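Local coordinates for protein branched-chain phosphotransacylase (PDB 1YCO) that probably transfers branched-chain acyl groups between coenzyme A and phosphate, at residues A[18-21]-A[22-26]; A[39-42]-A[43-46]; A[77-80]-A[81-84]; A[252-255]-A[256-259]. One frame throughout, in Å; residues are numbered along the deposited sequence.

Contact 1 of 4, residues A[18-21]-A[22-26]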
loop_
_atom_site.group_PDB
_atom_site.type_symbol
_atom_site.label_atom_id
_atom_site.label_comp_id
_atom_site.label_asym_id
_atom_site.label_seq_id
_atom_site.Cartn_x
_atom_site.Cartn_y
_atom_site.Cartn_z
ATOM N N VAL A 18 -24.129 -14.065 -12.364
ATOM C CA VAL A 18 -25.578 -13.960 -12.352
ATOM C C VAL A 18 -26.173 -15.143 -11.590
ATOM O O VAL A 18 -26.962 -14.964 -10.655
ATOM C CB VAL A 18 -26.130 -13.916 -13.788
ATOM C CG1 VAL A 18 -27.648 -13.879 -13.762
ATOM C CG2 VAL A 18 -25.581 -12.690 -14.505
ATOM N N LYS A 19 -25.781 -16.352 -11.978
ATOM C CA LYS A 19 -26.288 -17.542 -11.308
ATOM C C LYS A 19 -26.089 -17.432 -9.794
ATOM O O LYS A 19 -27.033 -17.613 -9.011
ATOM C CB LYS A 19 -25.595 -18.802 -11.845
ATOM C CG LYS A 19 -25.989 -19.137 -13.271
ATOM C CD LYS A 19 -25.458 -20.487 -13.718
ATOM C CE LYS A 19 -25.916 -20.805 -15.149
ATOM N NZ LYS A 19 -25.362 -22.096 -15.683
ATOM N N LYS A 20 -24.861 -17.121 -9.389
ATOM C CA LYS A 20 -24.546 -16.978 -7.976
ATOM C C LYS A 20 -25.443 -15.929 -7.324
ATOM O O LYS A 20 -26.044 -16.178 -6.281
ATOM C CB LYS A 20 -23.078 -16.578 -7.799
ATOM C CG LYS A 20 -22.644 -16.454 -6.347
ATOM C CD LYS A 20 -21.172 -16.079 -6.249
ATOM C CE LYS A 20 -20.725 -15.946 -4.799
ATOM N NZ LYS A 20 -20.933 -17.202 -4.010
ATOM N N ALA A 21 -25.535 -14.761 -7.955
ATOM C CA ALA A 21 -26.346 -13.667 -7.438
ATOM C C ALA A 21 -27.816 -14.027 -7.304
ATOM O O ALA A 21 -28.412 -13.821 -6.247
ATOM C CB ALA A 21 -26.195 -12.440 -8.327
ATOM N N LEU A 22 -28.407 -14.552 -8.374
ATOM C CA LEU A 22 -29.819 -14.922 -8.338
ATOM C C LEU A 22 -30.068 -16.003 -7.288
ATOM O O LEU A 22 -31.136 -16.045 -6.681
ATOM C CB LEU A 22 -30.292 -15.399 -9.720
ATOM C CG LEU A 22 -30.494 -14.318 -10.796
ATOM C CD1 LEU A 22 -30.878 -14.963 -12.104
ATOM C CD2 LEU A 22 -31.570 -13.326 -10.355
ATOM N N LYS A 23 -29.072 -16.856 -7.062
ATOM C CA LYS A 23 -29.198 -17.928 -6.082
ATOM C C LYS A 23 -29.203 -17.411 -4.641
ATOM O O LYS A 23 -30.071 -17.778 -3.845
ATOM C CB LYS A 23 -28.061 -18.936 -6.255
ATOM C CG LYS A 23 -28.285 -20.248 -5.521
ATOM C CD LYS A 23 -27.058 -21.152 -5.602
ATOM C CE LYS A 23 -26.094 -20.907 -4.437
ATOM N NZ LYS A 23 -25.732 -19.467 -4.242
ATOM N N GLU A 24 -28.227 -16.563 -4.313
ATOM C CA GLU A 24 -28.089 -15.993 -2.969
ATOM C C GLU A 24 -28.978 -14.783 -2.718
ATOM O O GLU A 24 -29.127 -14.336 -1.578
ATOM C CB GLU A 24 -26.629 -15.596 -2.709
ATOM C CG GLU A 24 -25.656 -16.776 -2.659
ATOM C CD GLU A 24 -24.223 -16.361 -2.322
ATOM O OE1 GLU A 24 -24.016 -15.656 -1.304
ATOM O OE2 GLU A 24 -23.300 -16.759 -3.074
ATOM N N ALA A 25 -29.569 -14.260 -3.788
ATOM C CA ALA A 25 -30.430 -13.088 -3.705
ATOM C C ALA A 25 -31.619 -13.289 -2.789
ATOM O O ALA A 25 -32.328 -14.284 -2.892
ATOM C CB ALA A 25 -30.919 -12.711 -5.093
ATOM N N GLU A 26 -31.844 -12.342 -1.889
ATOM C CA GLU A 26 -32.980 -12.453 -0.995
ATOM C C GLU A 26 -34.154 -11.653 -1.530
ATOM O O GLU A 26 -35.281 -12.141 -1.555
ATOM C CB GLU A 26 -32.599 -11.991 0.409
ATOM C CG GLU A 26 -32.119 -13.136 1.295
ATOM C CD GLU A 26 -31.508 -12.661 2.596
ATOM O OE1 GLU A 26 -32.122 -11.793 3.262
ATOM O OE2 GLU A 26 -30.416 -13.165 2.953
#

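Contact 2 of 4, residues A[39-42]-A[43-46]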
loop_
_atom_site.group_PDB
_atom_site.type_symbol
_atom_site.label_atom_id
_atom_site.label_comp_id
_atom_site.label_asym_id
_atom_site.label_seq_id
_atom_site.Cartn_x
_atom_site.Cartn_y
_atom_site.Cartn_z
ATOM N N ASN A 39 -25.681 -15.002 -27.376
ATOM C CA ASN A 39 -26.228 -15.295 -26.065
ATOM C C ASN A 39 -25.803 -16.663 -25.534
ATOM O O ASN A 39 -25.728 -17.638 -26.283
ATOM C CB ASN A 39 -27.750 -15.198 -26.118
ATOM C CG ASN A 39 -28.393 -15.416 -24.778
ATOM O OD1 ASN A 39 -27.777 -15.202 -23.737
ATOM N ND2 ASN A 39 -29.655 -15.836 -24.792
ATOM N N LEU A 40 -25.518 -16.727 -24.235
ATOM C CA LEU A 40 -25.095 -17.973 -23.589
ATOM C C LEU A 40 -26.138 -18.416 -22.567
ATOM O O LEU A 40 -25.977 -19.418 -21.864
ATOM C CB LEU A 40 -23.740 -17.765 -22.908
ATOM C CG LEU A 40 -22.622 -17.253 -23.828
ATOM C CD1 LEU A 40 -21.382 -16.928 -23.012
ATOM C CD2 LEU A 40 -22.309 -18.305 -24.892
ATOM N N ASP A 41 -27.216 -17.649 -22.497
ATOM C CA ASP A 41 -28.309 -17.933 -21.583
ATOM C C ASP A 41 -29.229 -19.016 -22.148
ATOM O O ASP A 41 -29.789 -18.872 -23.245
ATOM C CB ASP A 41 -29.092 -16.642 -21.327
ATOM C CG ASP A 41 -30.344 -16.866 -20.515
ATOM O OD1 ASP A 41 -30.235 -17.404 -19.391
ATOM O OD2 ASP A 41 -31.441 -16.502 -21.006
ATOM N N THR A 42 -29.367 -20.101 -21.387
ATOM C CA THR A 42 -30.210 -21.251 -21.740
ATOM C C THR A 42 -31.327 -21.414 -20.709
ATOM O O THR A 42 -32.441 -21.817 -21.046
ATOM C CB THR A 42 -29.392 -22.570 -21.763
ATOM O OG1 THR A 42 -28.498 -22.572 -22.887
ATOM C CG2 THR A 42 -30.324 -23.774 -21.845
ATOM N N GLU A 43 -31.015 -21.110 -19.450
ATOM C CA GLU A 43 -31.984 -21.222 -18.364
ATOM C C GLU A 43 -32.838 -19.958 -18.280
ATOM O O GLU A 43 -33.521 -19.723 -17.282
ATOM C CB GLU A 43 -31.272 -21.437 -17.022
ATOM C CG GLU A 43 -32.191 -21.919 -15.898
ATOM C CD GLU A 43 -32.720 -23.319 -16.152
ATOM O OE1 GLU A 43 -33.621 -23.773 -15.404
ATOM O OE2 GLU A 43 -32.226 -23.971 -17.104
ATOM N N ASN A 44 -32.790 -19.143 -19.327
ATOM C CA ASN A 44 -33.554 -17.901 -19.362
ATOM C C ASN A 44 -33.293 -16.972 -18.163
ATOM O O ASN A 44 -34.157 -16.169 -17.796
ATOM C CB ASN A 44 -35.050 -18.203 -19.446
ATOM C CG ASN A 44 -35.683 -17.634 -20.700
ATOM O OD1 ASN A 44 -35.418 -16.483 -21.072
ATOM N ND2 ASN A 44 -36.538 -18.429 -21.355
ATOM N N LEU A 45 -32.109 -17.083 -17.562
ATOM C CA LEU A 45 -31.738 -16.250 -16.417
ATOM C C LEU A 45 -31.964 -14.758 -16.728
ATOM O O LEU A 45 -33.022 -14.201 -16.428
ATOM C CB LEU A 45 -30.264 -16.479 -16.051
ATOM C CG LEU A 45 -29.831 -17.915 -15.733
ATOM C CD1 LEU A 45 -28.318 -17.958 -15.612
ATOM C CD2 LEU A 45 -30.489 -18.405 -14.450
ATOM N N TRP A 46 -30.966 -14.120 -17.335
ATOM C CA TRP A 46 -31.065 -12.704 -17.689
ATOM C C TRP A 46 -31.899 -12.473 -18.948
ATOM O O TRP A 46 -32.448 -13.409 -19.521
ATOM C CB TRP A 46 -29.669 -12.104 -17.923
ATOM C CG TRP A 46 -28.858 -12.763 -19.019
ATOM C CD1 TRP A 46 -29.283 -13.104 -20.272
ATOM C CD2 TRP A 46 -27.470 -13.125 -18.958
ATOM N NE1 TRP A 46 -28.251 -13.657 -20.994
ATOM C CE2 TRP A 46 -27.128 -13.682 -20.214
ATOM C CE3 TRP A 46 -26.485 -13.032 -17.965
ATOM C CZ2 TRP A 46 -25.841 -14.146 -20.501
ATOM C CZ3 TRP A 46 -25.201 -13.494 -18.251
ATOM C CH2 TRP A 46 -24.892 -14.045 -19.512
#

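Contact 3 of 4, residues A[77-80]-A[81-84]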
loop_
_atom_site.group_PDB
_atom_site.type_symbol
_atom_site.label_atom_id
_atom_site.label_comp_id
_atom_site.label_asym_id
_atom_site.label_seq_id
_atom_site.Cartn_x
_atom_site.Cartn_y
_atom_site.Cartn_z
ATOM N N ILE A 77 -17.510 -7.447 -20.275
ATOM C CA ILE A 77 -16.321 -7.412 -21.130
ATOM C C ILE A 77 -16.445 -6.283 -22.160
ATOM O O ILE A 77 -17.130 -6.418 -23.168
ATOM C CB ILE A 77 -16.113 -8.762 -21.847
ATOM C CG1 ILE A 77 -15.844 -9.852 -20.813
ATOM C CG2 ILE A 77 -14.932 -8.670 -22.820
ATOM C CD1 ILE A 77 -15.609 -11.223 -21.418
ATOM N N ILE A 78 -15.778 -5.167 -21.884
ATOM C CA ILE A 78 -15.808 -4.000 -22.756
ATOM C C ILE A 78 -14.783 -2.989 -22.247
ATOM O O ILE A 78 -14.560 -2.888 -21.041
ATOM C CB ILE A 78 -17.221 -3.339 -22.759
ATOM C CG1 ILE A 78 -17.200 -2.051 -23.583
ATOM C CG2 ILE A 78 -17.659 -3.039 -21.328
ATOM C CD1 ILE A 78 -18.566 -1.404 -23.735
ATOM N N GLN A 79 -14.159 -2.249 -23.160
ATOM C CA GLN A 79 -13.165 -1.256 -22.769
ATOM C C GLN A 79 -13.747 -0.264 -21.763
ATOM O O GLN A 79 -14.832 0.291 -21.960
ATOM C CB GLN A 79 -12.646 -0.498 -23.993
ATOM C CG GLN A 79 -12.123 -1.395 -25.099
ATOM C CD GLN A 79 -13.247 -2.033 -25.907
ATOM O OE1 GLN A 79 -13.043 -3.047 -26.591
ATOM N NE2 GLN A 79 -14.439 -1.436 -25.842
ATOM N N THR A 80 -13.010 -0.051 -20.680
ATOM C CA THR A 80 -13.421 0.863 -19.624
ATOM C C THR A 80 -13.593 2.280 -20.172
ATOM O O THR A 80 -14.547 2.986 -19.834
ATOM C CB THR A 80 -12.372 0.864 -18.489
ATOM O OG1 THR A 80 -12.110 -0.488 -18.098
ATOM C CG2 THR A 80 -12.871 1.646 -17.276
ATOM N N HIS A 81 -12.664 2.690 -21.025
ATOM C CA HIS A 81 -12.719 4.016 -21.622
ATOM C C HIS A 81 -14.023 4.179 -22.422
ATOM O O HIS A 81 -14.679 5.224 -22.355
ATOM C CB HIS A 81 -11.503 4.215 -22.531
ATOM C CG HIS A 81 -11.437 5.566 -23.168
ATOM N ND1 HIS A 81 -10.715 5.814 -24.316
ATOM C CD2 HIS A 81 -12.009 6.744 -22.823
ATOM C CE1 HIS A 81 -10.847 7.084 -24.652
ATOM N NE2 HIS A 81 -11.627 7.672 -23.763
ATOM N N THR A 82 -14.394 3.138 -23.167
ATOM C CA THR A 82 -15.612 3.144 -23.982
ATOM C C THR A 82 -16.867 3.385 -23.148
ATOM O O THR A 82 -17.671 4.255 -23.477
ATOM C CB THR A 82 -15.811 1.800 -24.725
ATOM O OG1 THR A 82 -14.688 1.536 -25.572
ATOM C CG2 THR A 82 -17.073 1.841 -25.570
ATOM N N LEU A 83 -17.031 2.608 -22.079
ATOM C CA LEU A 83 -18.194 2.730 -21.196
ATOM C C LEU A 83 -18.150 4.014 -20.390
ATOM O O LEU A 83 -19.158 4.698 -20.241
ATOM C CB LEU A 83 -18.259 1.540 -20.230
ATOM C CG LEU A 83 -19.315 1.582 -19.114
ATOM C CD1 LEU A 83 -20.710 1.442 -19.711
ATOM C CD2 LEU A 83 -19.061 0.453 -18.133
ATOM N N LEU A 84 -16.969 4.334 -19.875
ATOM C CA LEU A 84 -16.794 5.529 -19.059
ATOM C C LEU A 84 -17.148 6.778 -19.851
ATOM O O LEU A 84 -17.954 7.601 -19.409
ATOM C CB LEU A 84 -15.354 5.612 -18.558
ATOM C CG LEU A 84 -15.137 6.467 -17.310
ATOM C CD1 LEU A 84 -15.914 5.868 -16.137
ATOM C CD2 LEU A 84 -13.651 6.523 -16.977
#

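Contact 4 of 4, residues A[252-255]-A[256-259]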
loop_
_atom_site.group_PDB
_atom_site.type_symbol
_atom_site.label_atom_id
_atom_site.label_comp_id
_atom_site.label_asym_id
_atom_site.label_seq_id
_atom_site.Cartn_x
_atom_site.Cartn_y
_atom_site.Cartn_z
ATOM N N LEU A 252 -17.129 -2.079 -11.646
ATOM C CA LEU A 252 -16.162 -2.388 -12.684
ATOM C C LEU A 252 -15.686 -3.824 -12.513
ATOM O O LEU A 252 -15.224 -4.213 -11.441
ATOM C CB LEU A 252 -14.976 -1.425 -12.607
ATOM C CG LEU A 252 -15.304 0.043 -12.900
ATOM C CD1 LEU A 252 -14.071 0.921 -12.697
ATOM C CD2 LEU A 252 -15.821 0.167 -14.317
ATOM N N THR A 253 -15.808 -4.607 -13.575
ATOM C CA THR A 253 -15.398 -6.001 -13.554
ATOM C C THR A 253 -14.321 -6.261 -14.607
ATOM O O THR A 253 -14.323 -5.652 -15.678
ATOM C CB THR A 253 -16.629 -6.921 -13.805
ATOM O OG1 THR A 253 -17.202 -7.301 -12.550
ATOM C CG2 THR A 253 -16.253 -8.162 -14.597
ATOM N N SER A 254 -13.401 -7.163 -14.287
ATOM C CA SER A 254 -12.323 -7.539 -15.194
ATOM C C SER A 254 -12.388 -9.046 -15.338
ATOM O O SER A 254 -12.545 -9.758 -14.347
ATOM C CB SER A 254 -10.965 -7.141 -14.619
ATOM O OG SER A 254 -9.909 -7.581 -15.458
ATOM N N ARG A 255 -12.269 -9.533 -16.567
ATOM C CA ARG A 255 -12.329 -10.966 -16.831
ATOM C C ARG A 255 -11.503 -11.763 -15.821
ATOM O O ARG A 255 -11.946 -12.801 -15.324
ATOM C CB ARG A 255 -11.850 -11.247 -18.258
ATOM C CG ARG A 255 -12.118 -12.664 -18.744
ATOM C CD ARG A 255 -12.037 -12.738 -20.261
ATOM N NE ARG A 255 -12.987 -13.716 -20.788
ATOM C CZ ARG A 255 -13.486 -13.702 -22.023
ATOM N NH1 ARG A 255 -13.127 -12.755 -22.886
ATOM N NH2 ARG A 255 -14.364 -14.631 -22.382
ATOM N N SER A 256 -10.310 -11.263 -15.512
ATOM C CA SER A 256 -9.425 -11.925 -14.558
ATOM C C SER A 256 -10.000 -11.998 -13.145
ATOM O O SER A 256 -9.550 -12.802 -12.323
ATOM C CB SER A 256 -8.067 -11.213 -14.514
ATOM O OG SER A 256 -8.215 -9.838 -14.200
ATOM N N ASP A 257 -10.993 -11.161 -12.855
ATOM C CA ASP A 257 -11.598 -11.164 -11.523
ATOM C C ASP A 257 -12.409 -12.421 -11.234
ATOM O O ASP A 257 -13.240 -12.847 -12.035
ATOM C CB ASP A 257 -12.493 -9.939 -11.315
ATOM C CG ASP A 257 -11.714 -8.649 -11.312
ATOM O OD1 ASP A 257 -10.669 -8.583 -10.624
ATOM O OD2 ASP A 257 -12.149 -7.694 -11.985
ATOM N N SER A 258 -12.161 -13.001 -10.069
ATOM C CA SER A 258 -12.856 -14.197 -9.639
ATOM C C SER A 258 -14.337 -13.896 -9.465
ATOM O O SER A 258 -14.743 -12.738 -9.374
ATOM C CB SER A 258 -12.283 -14.679 -8.309
ATOM O OG SER A 258 -12.378 -13.650 -7.338
ATOM N N THR A 259 -15.137 -14.951 -9.411
ATOM C CA THR A 259 -16.567 -14.803 -9.241
ATOM C C THR A 259 -16.933 -14.169 -7.904
ATOM O O THR A 259 -17.865 -13.355 -7.820
ATOM C CB THR A 259 -17.260 -16.150 -9.342
ATOM O OG1 THR A 259 -16.833 -16.808 -10.538
ATOM C CG2 THR A 259 -18.777 -15.957 -9.374
#

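Contact 1 of 4, residues A[18-21]-A[22-26]
Lys20 and Glu24, one turn apart at the C-terminal end of helix 12-24, form a salt bridge in which Lys20 NZ lies 2.6 Å from Glu24 OE2. The lysine runs straight out from the helix, with CG anti to its backbone N (chi1 -178°), until a bend at chi4 (58°) turns NZ onto the carboxylate. Lys20 CE also lies 3.2 Å from Glu24 OE2. Lys23 NZ adds a long, looser salt bridge, 3.8 Å from Glu24 OE2, completing a network of three charged groups. Beyond the helix itself, Lys20 also pairs with Glu260 and makes a cation-pi contact with Phe263.

Among the backbone bonds, Leu22 N to Val18 O is short (2.7 Å) and nearly straight, whereas Ala25 N to Ala21 O is weak, where the chain leaves helical geometry.

Apolar contact is made by Val18 and Leu22, which run alongside one another in the same direction, CG1 of the valine 3.8 Å from CD1 of the leucine. Both rest on Phe31 of strand 29-35, within a beta-alpha-beta unit. The helix end thus divides into an apolar side against strand 29-35 and a charged side, where the acidic group of Glu24 probably tempers the mutual repulsion of Lys20 and Lys23.

Contact 2 of 4, residues A[39-42]-A[43-46]
Asn39 OD1 receives two N-H groups, from the indole of Trp46 and from the backbone of Asp41. Trp46 NE1 is 3.2 Å from Asn39 OD1, and the oxygen sits at the ring edge, practically in the indole plane, although the amide is itself turned 39° from that plane. Asp41 N lies 2.8 Å from Asn39 OD1 and comes from the other face of the amide, well above the carbonyl plane. This second bond closes an Asx turn, and with both faces engaged the rotation of the Asn39 amide should be restricted.

Leu45 N makes a weak, strongly bent hydrogen bond to Asp41 OD1, 2.6 Å away. Asn39 to Trp46 belong to the loop between strands 29-35 and 47-50 of the parallel sheet, and these side-chain bonds draw its middle toward its end at Trp46.

With chi1 at 59° the indole is carried back over Asp41, its NE1 toward Asn39. CB of Asp41 packs on the indole beside the nitrogen, 3.1 Å from Trp46 NE1, and Asp41 OD1 stands over one face of the ring. The indole also packs on Leu15 and Val18 of helix 12-24 and on Phe31 and Val33 of strand 29-35.

Contact 3 of 4, residues A[77-80]-A[81-84]
Gln79 and Thr82 meet at the start of helix 80-87, a local contact in which the residue at the N-cap position bonds to a side chain in the first turn. The loop that leads into the helix follows strand 72-75 of the parallel sheet, so the contact marks a strand-to-helix junction of an alpha/beta fold.

The glutamine side chain runs alongside that of the threonine. Gln79 folds back at chi2 (77°) and brings its amide nitrogen to the threonine hydroxyl, NE2 standing 3.0 Å from Thr82 OG1. The bond is moderately bent, and the hydroxyl oxygen is 29° out of the amide plane. Because NE2 is the donor, Thr82 OG1 serves here as acceptor. CB of Gln79 is 3.3 Å from Thr82 OG1 as well, so the hydroxyl is met by both the root and the end of the glutamine.

Two backbone bonds build the first turn. Leu83 N reaches Gln79 O at 3.2 Å, in the carbonyl plane, and Leu84 N reaches Thr80 O at 2.8 Å.

Ile78 packs on Glu54 and Ala58 of helix 54-66, while Leu83 touches Val62 of the same helix and Lys75. The methyl of Thr82 meets Ile78: a chi1 of -59° sets CG2 anti to the backbone N, and the Ile78 and Thr82 side chains cross at about a right angle, Ile78 CD1 4.0 Å from Thr82 CG2.

Contact 4 of 4, residues A[252-255]-A[256-259]
Ser254 and Asp257 are the ends of a type I beta turn, closed by a 2.6 Å hydrogen bond from Asp257 N to Ser254 O in which the donor stands well above the carbonyl plane. The chi1 of Asp257, -66°, keeps CG beside its own backbone N and swings the carboxylate back over the turn, where Asp257 OD2 accepts from Ser254 N at 2.7 Å. That N-H arrives on the anti side of the oxygen, somewhat out of the carboxylate plane, and the bond is bent. The approach is tight: Ser254 CB lies only 2.9 Å from Asp257 OD2. One residue thus closes the turn twice, through main chain and side chain.

A second link joins two hydroxyls. Ser254 OG reaches toward Ser256, whose own OG sits between its backbone N and carbonyl carbon (chi1 56°). The two oxygens come to 3.1 Å, Ser254 OG to Ser256 OG, in a hydrogen bond whose direction is open. Ser256 OG has a further, weak bond to Lys203 of the second subunit, so this side of the turn faces the dimer partner.

Arg255, at the corner of the turn, sends its long chain the other way, to a salt bridge between its NH2 and Glu13 of helix 12-24. The turn connects strand 250-252, an outermost strand of the parallel sheet within this chain, to helix 259-274, at whose start Ser258 is the N-cap residue, its OG bonded to Ser261 N, while Thr259 packs against Gln16 and Lys20 of helix 12-24.

Overall arrangement
All four contacts belong to the part of the chain built round the parallel sheet. Contacts 1 and 2 touch, with centres 14 Å apart: Lys19 CG of the helix end lies 3.5 Å from Leu45 CD1 of the loop, and Val18 CG2 is 3.6 Å from Trp46 CE3. Contact 1 also meets contact 4, where Lys20 CD is 3.9 Å from Thr259 CG2, so the end of helix 12-24 touches both contact 2 and contact 4. Contact 4 in turn reaches contact 3 through Arg255 NH1, 3.3 Å from Ile77 CD1. Contacts 2 and 3 stay apart, about 8 Å between nearest atoms. Lys75 joins contacts 3 and 4: its NZ hydrogen-bonds Ile78 O and, weakly, Thr253 O.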